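Local coordinates for protein geranyltranstransferase (Staphylococcus aureus, PDB 1RTR) that probably catalyses the condensation of isopentenyl diphosphate with geranyl diphosphate to make farnesyl diphosphate, the C15 precursor of longer isoprenoids, at residues D222-E227 with L249-A254; S18-K23 with L71-T76; F184-A189 with E204-H209; N7-E12 with T59-G64. All coordinates share one frame; numbering follows the deposited sequence.

Contact 1 (D222-E227 with L249-A254); sequences DCYGDE and LGKDGA
Lys251 reaches out from helix 245-270 to three residues at the end of helix 197-227: Cys223, Tyr224 and Glu227. Its CB heads toward that helix. The next carbon, CG, meets the thiol, with Cys223 SG and Lys251 CG 3.6 Å apart; SG can lie there because it is turned anti to its own backbone nitrogen (chi1 157°). Lys251 CD lies 3.5 Å from Glu227 OE1. This is also where the lysine chain bends, chi3 being 83°, so that CE swings over to the tyrosine and Tyr224 CE1 lies 4.1 Å from Lys251 CE, with the two side chains crossing at about a right angle. The helix reached here carries the second aspartate-rich motif of the trans-prenyltransferase fold, DDLLD, of which Asp222 is the last residue; in relatives this motif binds the magnesium ions that hold the diphosphate. The contact itself lies at the surface, on the side chains just beyond the motif. Tyr224 OH is hydrogen-bonded to Glu255, one turn further along the lysine's own helix. At the tip, Lys251 NZ stays 4.3 Å from Glu227 OE1, too far for a salt bridge, though the opposite charges probably still attract.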
loop_
_atom_site.group_PDB
_atom_site.type_symbol
_atom_site.label_atom_id
_atom_site.label_comp_id
_atom_site.label_asym_id
_atom_site.label_seq_id
_atom_site.Cartn_x
_atom_site.Cartn_y
_atom_site.Cartn_z
ATOM N N ASP A 222 4.243 3.222 32.196
ATOM C CA ASP A 222 3.006 3.961 32.486
ATOM C C ASP A 222 2.550 3.736 33.927
ATOM O O ASP A 222 1.993 4.634 34.560
ATOM C CB ASP A 222 1.875 3.566 31.525
ATOM C CG ASP A 222 2.013 4.200 30.140
ATOM O OD1 ASP A 222 2.588 5.309 30.011
ATOM O OD2 ASP A 222 1.557 3.649 29.113
ATOM N N CYS A 223 2.783 2.524 34.427
ATOM C CA CYS A 223 2.440 2.170 35.800
ATOM C C CYS A 223 3.477 2.715 36.796
ATOM O O CYS A 223 3.100 3.295 37.815
ATOM C CB CYS A 223 2.252 0.652 35.945
ATOM S SG CYS A 223 2.465 0.008 37.625
ATOM N N TYR A 224 4.767 2.537 36.503
ATOM C CA TYR A 224 5.826 3.120 37.322
ATOM C C TYR A 224 5.557 4.609 37.480
ATOM O O TYR A 224 5.670 5.156 38.582
ATOM C CB TYR A 224 7.206 2.938 36.691
ATOM C CG TYR A 224 7.741 1.525 36.642
ATOM C CD1 TYR A 224 7.042 0.454 37.198
ATOM C CD2 TYR A 224 8.955 1.263 36.020
ATOM C CE1 TYR A 224 7.545 -0.841 37.137
ATOM C CE2 TYR A 224 9.464 -0.016 35.950
ATOM C CZ TYR A 224 8.760 -1.067 36.510
ATOM O OH TYR A 224 9.284 -2.338 36.433
ATOM N N GLY A 225 5.189 5.246 36.369
ATOM C CA GLY A 225 4.854 6.656 36.343
ATOM C C GLY A 225 3.753 7.030 37.312
ATOM O O GLY A 225 3.866 8.028 38.014
ATOM N N ASP A 226 2.695 6.228 37.358
ATOM C CA ASP A 226 1.547 6.517 38.222
ATOM C C ASP A 226 1.859 6.368 39.715
ATOM O O ASP A 226 1.318 7.098 40.551
ATOM C CB ASP A 226 0.345 5.648 37.828
ATOM C CG ASP A 226 -0.256 6.061 36.492
ATOM O OD1 ASP A 226 -0.244 7.279 36.176
ATOM O OD2 ASP A 226 -0.752 5.239 35.694
ATOM N N GLU A 227 2.736 5.417 40.029
ATOM C CA GLU A 227 3.197 5.179 41.391
ATOM C C GLU A 227 3.872 6.428 41.960
ATOM O O GLU A 227 3.560 6.849 43.076
ATOM C CB GLU A 227 4.136 3.970 41.428
ATOM C CG GLU A 227 3.418 2.633 41.557
ATOM C CD GLU A 227 4.327 1.450 41.272
ATOM O OE1 GLU A 227 4.005 0.323 41.705
ATOM O OE2 GLU A 227 5.370 1.644 40.613
ATOM N N LEU A 249 -1.951 -8.850 34.541
ATOM C CA LEU A 249 -0.957 -9.691 35.183
ATOM C C LEU A 249 -0.522 -9.093 36.510
ATOM O O LEU A 249 0.145 -9.749 37.323
ATOM C CB LEU A 249 0.266 -9.820 34.273
ATOM C CG LEU A 249 0.524 -11.053 33.406
ATOM C CD1 LEU A 249 -0.712 -11.900 33.147
ATOM C CD2 LEU A 249 1.153 -10.606 32.101
ATOM N N GLY A 250 -0.907 -7.840 36.714
ATOM C CA GLY A 250 -0.360 -7.031 37.779
ATOM C C GLY A 250 1.059 -6.652 37.408
ATOM O O GLY A 250 1.631 -7.184 36.440
ATOM N N LYS A 251 1.627 -5.746 38.195
ATOM C CA LYS A 251 2.961 -5.225 37.980
ATOM C C LYS A 251 4.047 -6.296 37.905
ATOM O O LYS A 251 4.877 -6.276 36.998
ATOM C CB LYS A 251 3.274 -4.233 39.085
ATOM C CG LYS A 251 4.116 -3.072 38.646
ATOM C CD LYS A 251 4.847 -2.484 39.825
ATOM C CE LYS A 251 6.119 -3.256 40.122
ATOM N NZ LYS A 251 6.480 -3.134 41.565
ATOM N N ASP A 252 4.050 -7.240 38.840
ATOM C CA ASP A 252 5.121 -8.244 38.882
ATOM C C ASP A 252 4.989 -9.280 37.794
ATOM O O ASP A 252 5.993 -9.810 37.322
ATOM C CB ASP A 252 5.215 -8.925 40.248
ATOM C CG ASP A 252 5.556 -7.952 41.347
ATOM O OD1 ASP A 252 6.586 -7.246 41.223
ATOM O OD2 ASP A 252 4.837 -7.806 42.363
ATOM N N GLY A 253 3.754 -9.573 37.408
ATOM C CA GLY A 253 3.493 -10.466 36.293
ATOM C C GLY A 253 4.044 -9.906 34.992
ATOM O O GLY A 253 4.681 -10.632 34.227
ATOM N N ALA A 254 3.808 -8.613 34.766
ATOM C CA ALA A 254 4.342 -7.895 33.612
ATOM C C ALA A 254 5.875 -7.897 33.572
ATOM O O ALA A 254 6.473 -8.277 32.554
ATOM C CB ALA A 254 3.800 -6.494 33.559
#

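Contact 2 (S18-K23 with L71-T76); sequences SVAINK and LEMIHT
In the all-helical isoprenoid synthase fold, helix 65-83 runs up to the first aspartate-rich motif, and here its Met73 meets Ala20 and Ile21 of the loop that joins helix 6-18 to helix 30-38. The whole contact is made by one methyl group. Met73 projects from its helix with an extended chain beyond CG (chi3 -165°), long enough to bridge backbones whose nearest CA atoms, those of Ala20 and Met73, are 9.7 Å apart. At the far end Met73 CE sits 3.8 Å from Ile21 CD1, and the same Met73 CE lies 4.0 Å from Ala20 CB. The isoleucine offers CD1 because its CG1 branch is anti to the carbonyl carbon (chi1 -52°). All of this is apolar, and it is buried among other parts of the fold: Leu115 and Lys118 of helix 105-124 also touch Met73, while Ile21 rests on Glu31 and Met34 of helix 30-38 and on His147 of the second subunit, which places this loop close to the dimer interface. One turn along from Met73, Thr76 bonds back to its own helix. Glu72 O accepts from Thr76 OG1 at 2.7 Å as well as from Thr76 N, the two donors coming from opposite faces of the carbonyl plane and the hydroxyl standing 38° out of it.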
loop_
_atom_site.group_PDB
_atom_site.type_symbol
_atom_site.label_atom_id
_atom_site.label_comp_id
_atom_site.label_asym_id
_atom_site.label_seq_id
_atom_site.Cartn_x
_atom_site.Cartn_y
_atom_site.Cartn_z
ATOM N N SER A 18 14.105 13.334 4.880
ATOM C CA SER A 18 13.783 14.740 4.602
ATOM C C SER A 18 13.747 15.041 3.103
ATOM O O SER A 18 13.106 15.999 2.657
ATOM C CB SER A 18 14.791 15.675 5.284
ATOM O OG SER A 18 16.045 15.666 4.618
ATOM N N VAL A 19 14.432 14.208 2.334
ATOM C CA VAL A 19 14.579 14.423 0.910
ATOM C C VAL A 19 14.086 13.200 0.105
ATOM O O VAL A 19 14.516 12.979 -1.024
ATOM C CB VAL A 19 16.056 14.822 0.602
ATOM C CG1 VAL A 19 16.967 13.589 0.489
ATOM C CG2 VAL A 19 16.145 15.715 -0.627
ATOM N N ALA A 20 13.157 12.433 0.688
ATOM C CA ALA A 20 12.685 11.162 0.105
ATOM C C ALA A 20 11.460 11.314 -0.796
ATOM O O ALA A 20 11.124 10.408 -1.550
ATOM C CB ALA A 20 12.407 10.133 1.204
ATOM N N ILE A 21 10.793 12.457 -0.690
ATOM C CA ILE A 21 9.653 12.789 -1.533
ATOM C C ILE A 21 9.979 14.082 -2.283
ATOM O O ILE A 21 10.380 15.068 -1.672
ATOM C CB ILE A 21 8.350 12.950 -0.679
ATOM C CG1 ILE A 21 8.123 11.737 0.226
ATOM C CG2 ILE A 21 7.125 13.205 -1.560
ATOM C CD1 ILE A 21 7.939 10.407 -0.512
ATOM N N ASN A 22 9.827 14.064 -3.602
ATOM C CA ASN A 22 10.084 15.253 -4.417
ATOM C C ASN A 22 8.874 16.174 -4.464
ATOM O O ASN A 22 7.725 15.712 -4.446
ATOM C CB ASN A 22 10.504 14.871 -5.836
ATOM C CG ASN A 22 11.916 14.334 -5.900
ATOM O OD1 ASN A 22 12.849 14.910 -5.336
ATOM N ND2 ASN A 22 12.083 13.220 -6.594
ATOM N N LYS A 23 9.148 17.477 -4.536
ATOM C CA LYS A 23 8.107 18.506 -4.506
ATOM C C LYS A 23 7.022 18.353 -5.586
ATOM O O LYS A 23 7.279 17.851 -6.691
ATOM C CB LYS A 23 8.735 19.913 -4.538
ATOM C CG LYS A 23 9.402 20.347 -3.211
ATOM C CD LYS A 23 8.600 19.907 -1.960
ATOM C CE LYS A 23 9.486 19.809 -0.714
ATOM N NZ LYS A 23 10.438 18.653 -0.758
ATOM N N LEU A 71 10.270 0.991 5.176
ATOM C CA LEU A 71 9.759 0.556 6.474
ATOM C C LEU A 71 9.264 1.727 7.314
ATOM O O LEU A 71 8.196 1.646 7.942
ATOM C CB LEU A 71 10.831 -0.233 7.234
ATOM C CG LEU A 71 10.447 -0.901 8.560
ATOM C CD1 LEU A 71 9.075 -1.634 8.496
ATOM C CD2 LEU A 71 11.564 -1.839 8.995
ATOM N N GLU A 72 10.029 2.822 7.323
ATOM C CA GLU A 72 9.624 4.009 8.086
ATOM C C GLU A 72 8.411 4.715 7.449
ATOM O O GLU A 72 7.563 5.275 8.167
ATOM C CB GLU A 72 10.809 4.963 8.301
ATOM C CG GLU A 72 10.540 6.138 9.238
ATOM C CD GLU A 72 10.408 5.755 10.711
ATOM O OE1 GLU A 72 10.668 4.583 11.082
ATOM O OE2 GLU A 72 10.030 6.641 11.515
ATOM N N MET A 73 8.318 4.673 6.117
ATOM C CA MET A 73 7.136 5.195 5.419
ATOM C C MET A 73 5.878 4.434 5.868
ATOM O O MET A 73 4.837 5.050 6.145
ATOM C CB MET A 73 7.306 5.097 3.897
ATOM C CG MET A 73 7.969 6.306 3.223
ATOM S SD MET A 73 8.369 6.021 1.482
ATOM C CE MET A 73 9.473 7.364 1.225
ATOM N N ILE A 74 5.987 3.104 5.968
ATOM C CA ILE A 74 4.875 2.269 6.408
ATOM C C ILE A 74 4.477 2.592 7.840
ATOM O O ILE A 74 3.291 2.660 8.166
ATOM C CB ILE A 74 5.223 0.778 6.274
ATOM C CG1 ILE A 74 5.488 0.438 4.810
ATOM C CG2 ILE A 74 4.133 -0.106 6.896
ATOM C CD1 ILE A 74 4.305 -0.058 4.050
ATOM N N HIS A 75 5.474 2.780 8.696
ATOM C CA HIS A 75 5.213 3.150 10.081
ATOM C C HIS A 75 4.570 4.544 10.158
ATOM O O HIS A 75 3.606 4.749 10.913
ATOM C CB HIS A 75 6.492 3.038 10.925
ATOM C CG HIS A 75 6.395 3.697 12.265
ATOM N ND1 HIS A 75 5.653 3.172 13.303
ATOM C CD2 HIS A 75 6.944 4.842 12.735
ATOM C CE1 HIS A 75 5.744 3.967 14.354
ATOM N NE2 HIS A 75 6.525 4.985 14.039
ATOM N N THR A 76 5.085 5.488 9.363
ATOM C CA THR A 76 4.539 6.848 9.306
ATOM C C THR A 76 3.075 6.850 8.854
ATOM O O THR A 76 2.217 7.493 9.483
ATOM C CB THR A 76 5.384 7.720 8.366
ATOM O OG1 THR A 76 6.733 7.791 8.855
ATOM C CG2 THR A 76 4.917 9.158 8.399
#

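Contact 3 (F184-A189 with E204-H209); sequences FAVMSA and ESYSYH
Segments 184-189 and 204-209 run almost antiparallel, at 163° with their axes 9.2 Å apart; they belong to helices 179-193 and 197-227, consecutive in the all-alpha prenyltransferase fold and joined by a short connection. Val186 and Ser207 face each other near the middle, their CA atoms only 6.7 Å apart. There the valine straddles the serine, Val186 CG1 standing 3.7 Å from Ser207 CB and CG2 slightly farther from the same carbon. Val186 CG1 also comes up to the edge of the Tyr206 ring, near its plane, at 4.4 Å from CE1; the phenol's hydroxyl is hydrogen-bonded to the carbonyl of Leu281. One residue on, Met187 is folded at both chi2 (-49°) and chi3 (-74°), which curls its thioether against the aliphatic part of Glu204. The two chains cross at roughly a right angle, and Met187 SD and CE each lie 3.4 Å from Glu204 CG. Lys200 and Leu203, earlier on helix 197-227, also touch the methionine. The serine hydroxyl links both helices: it is hydrogen-bonded to Thr183 OG1 of the facing helix 179-193, and Ser207 OG donates to Glu204 O at 2.8 Å, in the carbonyl plane and on a lone pair.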
loop_
_atom_site.group_PDB
_atom_site.type_symbol
_atom_site.label_atom_id
_atom_site.label_comp_id
_atom_site.label_asym_id
_atom_site.label_seq_id
_atom_site.Cartn_x
_atom_site.Cartn_y
_atom_site.Cartn_z
ATOM N N PHE A 184 9.814 -7.855 10.132
ATOM C CA PHE A 184 10.196 -7.481 8.778
ATOM C C PHE A 184 11.613 -6.898 8.767
ATOM O O PHE A 184 12.432 -7.288 7.939
ATOM C CB PHE A 184 9.221 -6.465 8.152
ATOM C CG PHE A 184 9.724 -5.899 6.855
ATOM C CD1 PHE A 184 10.374 -4.673 6.827
ATOM C CD2 PHE A 184 9.617 -6.639 5.683
ATOM C CE1 PHE A 184 10.891 -4.177 5.641
ATOM C CE2 PHE A 184 10.129 -6.162 4.499
ATOM C CZ PHE A 184 10.766 -4.916 4.475
ATOM N N ALA A 185 11.892 -5.975 9.686
ATOM C CA ALA A 185 13.207 -5.334 9.770
ATOM C C ALA A 185 14.333 -6.348 9.812
ATOM O O ALA A 185 15.246 -6.285 8.977
ATOM C CB ALA A 185 13.298 -4.368 10.961
ATOM N N VAL A 186 14.278 -7.314 10.732
ATOM C CA VAL A 186 15.415 -8.233 10.824
ATOM C C VAL A 186 15.438 -9.279 9.719
ATOM O O VAL A 186 16.534 -9.635 9.261
ATOM C CB VAL A 186 15.708 -8.810 12.278
ATOM C CG1 VAL A 186 14.876 -8.124 13.347
ATOM C CG2 VAL A 186 15.637 -10.361 12.346
ATOM N N MET A 187 14.259 -9.734 9.264
ATOM C CA MET A 187 14.177 -10.804 8.262
ATOM C C MET A 187 14.408 -10.304 6.837
ATOM O O MET A 187 14.983 -11.025 6.005
ATOM C CB MET A 187 12.844 -11.574 8.344
ATOM C CG MET A 187 12.597 -12.339 9.652
ATOM S SD MET A 187 13.988 -13.393 10.226
ATOM C CE MET A 187 13.821 -14.741 9.027
ATOM N N SER A 188 13.960 -9.088 6.540
ATOM C CA SER A 188 14.333 -8.456 5.273
ATOM C C SER A 188 15.866 -8.370 5.194
ATOM O O SER A 188 16.465 -8.681 4.154
ATOM C CB SER A 188 13.683 -7.077 5.111
ATOM O OG SER A 188 14.312 -6.115 5.949
ATOM N N ALA A 189 16.496 -8.008 6.310
ATOM C CA ALA A 189 17.959 -7.968 6.368
ATOM C C ALA A 189 18.546 -9.358 6.152
ATOM O O ALA A 189 19.469 -9.552 5.351
ATOM C CB ALA A 189 18.452 -7.350 7.681
ATOM N N GLU A 204 14.511 -14.875 13.494
ATOM C CA GLU A 204 13.055 -14.856 13.617
ATOM C C GLU A 204 12.559 -14.842 15.064
ATOM O O GLU A 204 11.924 -13.861 15.477
ATOM C CB GLU A 204 12.440 -16.027 12.858
ATOM C CG GLU A 204 11.799 -15.643 11.548
ATOM C CD GLU A 204 10.300 -15.867 11.541
ATOM O OE1 GLU A 204 9.613 -15.231 12.397
ATOM O OE2 GLU A 204 9.824 -16.676 10.678
ATOM N N SER A 205 12.851 -15.897 15.833
ATOM C CA SER A 205 12.490 -15.899 17.258
ATOM C C SER A 205 13.020 -14.672 17.946
ATOM O O SER A 205 12.302 -14.029 18.724
ATOM C CB SER A 205 13.000 -17.125 18.013
ATOM O OG SER A 205 12.813 -18.300 17.268
ATOM N N TYR A 206 14.274 -14.333 17.664
ATOM C CA TYR A 206 14.836 -13.144 18.273
ATOM C C TYR A 206 13.898 -11.977 18.035
ATOM O O TYR A 206 13.543 -11.273 18.981
ATOM C CB TYR A 206 16.246 -12.845 17.749
ATOM C CG TYR A 206 16.672 -11.399 17.961
ATOM C CD1 TYR A 206 16.507 -10.443 16.954
ATOM C CD2 TYR A 206 17.211 -10.985 19.174
ATOM C CE1 TYR A 206 16.896 -9.111 17.151
ATOM C CE2 TYR A 206 17.594 -9.661 19.383
ATOM C CZ TYR A 206 17.444 -8.736 18.367
ATOM O OH TYR A 206 17.819 -7.437 18.579
ATOM N N SER A 207 13.473 -11.779 16.782
ATOM C CA SER A 207 12.651 -10.610 16.432
ATOM C C SER A 207 11.281 -10.640 17.087
ATOM O O SER A 207 10.778 -9.605 17.542
ATOM C CB SER A 207 12.519 -10.454 14.915
ATOM O OG SER A 207 11.549 -11.346 14.396
ATOM N N TYR A 208 10.685 -11.831 17.143
ATOM C CA TYR A 208 9.415 -12.007 17.841
ATOM C C TYR A 208 9.499 -11.593 19.310
ATOM O O TYR A 208 8.681 -10.792 19.780
ATOM C CB TYR A 208 8.907 -13.449 17.732
ATOM C CG TYR A 208 7.779 -13.721 18.696
ATOM C CD1 TYR A 208 8.018 -14.375 19.914
ATOM C CD2 TYR A 208 6.476 -13.309 18.408
ATOM C CE1 TYR A 208 6.986 -14.626 20.809
ATOM C CE2 TYR A 208 5.430 -13.545 19.306
ATOM C CZ TYR A 208 5.695 -14.207 20.504
ATOM O OH TYR A 208 4.679 -14.452 21.397
ATOM N N HIS A 209 10.490 -12.120 20.030
ATOM C CA HIS A 209 10.641 -11.802 21.460
ATOM C C HIS A 209 10.984 -10.346 21.675
ATOM O O HIS A 209 10.425 -9.689 22.569
ATOM C CB HIS A 209 11.668 -12.719 22.136
ATOM C CG HIS A 209 11.223 -14.142 22.212
ATOM N ND1 HIS A 209 10.121 -14.535 22.942
ATOM C CD2 HIS A 209 11.699 -15.258 21.615
ATOM C CE1 HIS A 209 9.947 -15.838 22.801
ATOM N NE2 HIS A 209 10.891 -16.303 22.001
#

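Contact 4 (N7-E12 with T59-G64); sequences NKLIDE and TEYELG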
loop_
_atom_site.group_PDB
_atom_site.type_symbol
_atom_site.label_atom_id
_atom_site.label_comp_id
_atom_site.label_asym_id
_atom_site.label_seq_id
_atom_site.Cartn_x
_atom_site.Cartn_y
_atom_site.Cartn_z
ATOM N N ASN A 7 23.081 7.058 17.155
ATOM C CA ASN A 7 22.718 8.423 16.766
ATOM C C ASN A 7 23.216 8.826 15.376
ATOM O O ASN A 7 22.634 9.707 14.742
ATOM C CB ASN A 7 23.188 9.436 17.805
ATOM C CG ASN A 7 24.630 9.242 18.170
ATOM O OD1 ASN A 7 24.944 8.482 19.083
ATOM N ND2 ASN A 7 25.525 9.908 17.445
ATOM N N LYS A 8 24.284 8.185 14.901
ATOM C CA LYS A 8 24.782 8.459 13.557
ATOM C C LYS A 8 23.958 7.774 12.464
ATOM O O LYS A 8 23.888 8.279 11.336
ATOM C CB LYS A 8 26.270 8.120 13.428
ATOM C CG LYS A 8 27.191 9.296 13.762
ATOM C CD LYS A 8 27.461 10.162 12.538
ATOM C CE LYS A 8 28.914 10.634 12.506
ATOM N NZ LYS A 8 29.083 11.922 13.239
ATOM N N LEU A 9 23.340 6.637 12.791
ATOM C CA LEU A 9 22.384 6.001 11.888
ATOM C C LEU A 9 21.060 6.774 11.840
ATOM O O LEU A 9 20.549 7.062 10.758
ATOM C CB LEU A 9 22.146 4.545 12.272
ATOM C CG LEU A 9 23.069 3.522 11.619
ATOM C CD1 LEU A 9 22.949 2.219 12.357
ATOM C CD2 LEU A 9 22.744 3.323 10.159
ATOM N N ILE A 10 20.527 7.115 13.013
ATOM C CA ILE A 10 19.342 7.966 13.130
ATOM C C ILE A 10 19.479 9.223 12.270
ATOM O O ILE A 10 18.532 9.617 11.590
ATOM C CB ILE A 10 19.087 8.352 14.614
ATOM C CG1 ILE A 10 18.730 7.114 15.443
ATOM C CG2 ILE A 10 17.988 9.410 14.730
ATOM C CD1 ILE A 10 18.410 7.397 16.918
ATOM N N ASP A 11 20.663 9.835 12.306
ATOM C CA ASP A 11 20.956 11.048 11.543
ATOM C C ASP A 11 20.878 10.798 10.051
ATOM O O ASP A 11 20.250 11.569 9.324
ATOM C CB ASP A 11 22.347 11.582 11.888
ATOM C CG ASP A 11 22.373 12.337 13.202
ATOM O OD1 ASP A 11 23.491 12.569 13.716
ATOM O OD2 ASP A 11 21.334 12.724 13.797
ATOM N N GLU A 12 21.514 9.720 9.603
ATOM C CA GLU A 12 21.499 9.357 8.195
ATOM C C GLU A 12 20.082 9.065 7.708
ATOM O O GLU A 12 19.693 9.520 6.628
ATOM C CB GLU A 12 22.419 8.176 7.920
ATOM C CG GLU A 12 22.740 8.027 6.447
ATOM C CD GLU A 12 23.660 6.869 6.161
ATOM O OE1 GLU A 12 24.181 6.254 7.120
ATOM O OE2 GLU A 12 23.869 6.579 4.968
ATOM N N THR A 59 27.260 -7.609 6.229
ATOM C CA THR A 59 26.781 -7.147 4.944
ATOM C C THR A 59 26.777 -5.638 4.944
ATOM O O THR A 59 26.544 -5.012 5.982
ATOM C CB THR A 59 25.382 -7.723 4.697
ATOM O OG1 THR A 59 25.488 -9.147 4.576
ATOM C CG2 THR A 59 24.837 -7.313 3.338
ATOM N N GLU A 60 27.063 -5.049 3.785
ATOM C CA GLU A 60 27.044 -3.594 3.656
ATOM C C GLU A 60 25.661 -3.044 4.013
ATOM O O GLU A 60 24.694 -3.258 3.284
ATOM C CB GLU A 60 27.473 -3.160 2.246
ATOM C CG GLU A 60 27.457 -1.654 2.017
ATOM C CD GLU A 60 28.096 -0.877 3.156
ATOM O OE1 GLU A 60 27.552 0.203 3.537
ATOM O OE2 GLU A 60 29.145 -1.351 3.669
ATOM N N TYR A 61 25.578 -2.333 5.133
ATOM C CA TYR A 61 24.295 -1.841 5.618
ATOM C C TYR A 61 23.530 -0.942 4.629
ATOM O O TYR A 61 22.296 -0.810 4.728
ATOM C CB TYR A 61 24.435 -1.188 7.006
ATOM C CG TYR A 61 24.766 0.281 6.998
ATOM C CD1 TYR A 61 26.088 0.720 7.142
ATOM C CD2 TYR A 61 23.765 1.235 6.868
ATOM C CE1 TYR A 61 26.401 2.065 7.139
ATOM C CE2 TYR A 61 24.066 2.583 6.862
ATOM C CZ TYR A 61 25.383 2.993 6.997
ATOM O OH TYR A 61 25.668 4.340 6.985
ATOM N N GLU A 62 24.246 -0.338 3.678
ATOM C CA GLU A 62 23.613 0.591 2.734
ATOM C C GLU A 62 22.742 -0.141 1.730
ATOM O O GLU A 62 21.822 0.445 1.160
ATOM C CB GLU A 62 24.634 1.496 2.027
ATOM C CG GLU A 62 25.262 2.538 2.942
ATOM C CD GLU A 62 24.359 3.723 3.235
ATOM O OE1 GLU A 62 24.752 4.567 4.065
ATOM O OE2 GLU A 62 23.261 3.829 2.646
ATOM N N LEU A 63 23.013 -1.428 1.541
ATOM C CA LEU A 63 22.134 -2.276 0.734
ATOM C C LEU A 63 20.676 -2.191 1.188
ATOM O O LEU A 63 19.766 -2.275 0.370
ATOM C CB LEU A 63 22.623 -3.723 0.710
ATOM C CG LEU A 63 23.834 -4.069 -0.167
ATOM C CD1 LEU A 63 24.223 -5.546 -0.030
ATOM C CD2 LEU A 63 23.583 -3.755 -1.634
ATOM N N GLY A 64 20.456 -1.983 2.482
ATOM C CA GLY A 64 19.114 -1.985 3.023
ATOM C C GLY A 64 18.511 -0.624 3.278
ATOM O O GLY A 64 17.425 -0.531 3.868
#
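The polar part of this contact is centred on Tyr61 and Glu12. Tyr61 OH donates to Glu12 OE1 across 2.4 Å, a very short bond whose exact length should not be pressed at this resolution. The carboxylate oxygen arrives in the plane of the ring, at its edge, while the carboxylate as a whole is turned 85° against the ring. Glu12 gets there by stretching out: CG is anti to the backbone nitrogen (chi1 -163°), and chi2 at 179° keeps the chain straight, which carries the carboxylate out to the phenol; the two side chains come from opposite directions. Glu62 brings a second carboxylate to the same place, but its separation from Glu12 is too short in the model to be trusted. Arg128 also touches Glu62.

Apolar packing is supplied by Leu9, one turn earlier on the helix. Leu9 CD2 lies 3.6 Å from Tyr61 CE2, the two side chains sliding past each other in opposite directions. From its own segment, Glu62 CG covers one face of the Tyr61 ring, 4.0 Å above the plane and toward the rim.

Backbone bonds Leu63 N to Glu60 O and Gly64 N to Tyr61 O shape a 3-10 turn that ends at Gly64, the N-cap residue of helix 65-83. The turn thus connects helix 45-56 to helix 65-83 while helix 6-18 lies against it, with Leu51 of helix 45-56 touching both Leu9 and Tyr61 and Ile192 of helix 179-193 meeting Leu63.

Overall arrangement
Contacts 2 and 4 both attach the N-terminal region to the helical body, with centres 16 Å apart, and their segments alternate along the chain: helix 6-18 and the loop after it pair with the turn before helix 65-83 and with that helix itself. Contact 3 touches contact 2 directly, Leu71 CD2 packing against Ala185 CB at 3.6 Å, but stays about 6 Å from contact 4 at the nearest atoms. Contact 1 shares helix 197-227 with contact 3, yet their centres are 27 Å apart, because it lies far along that helix at the second aspartate-rich motif. By family resemblance the active site probably lies between the two aspartate-rich motifs, at the ends of helices used by contacts 1 and 2, whose centres are 36 Å apart.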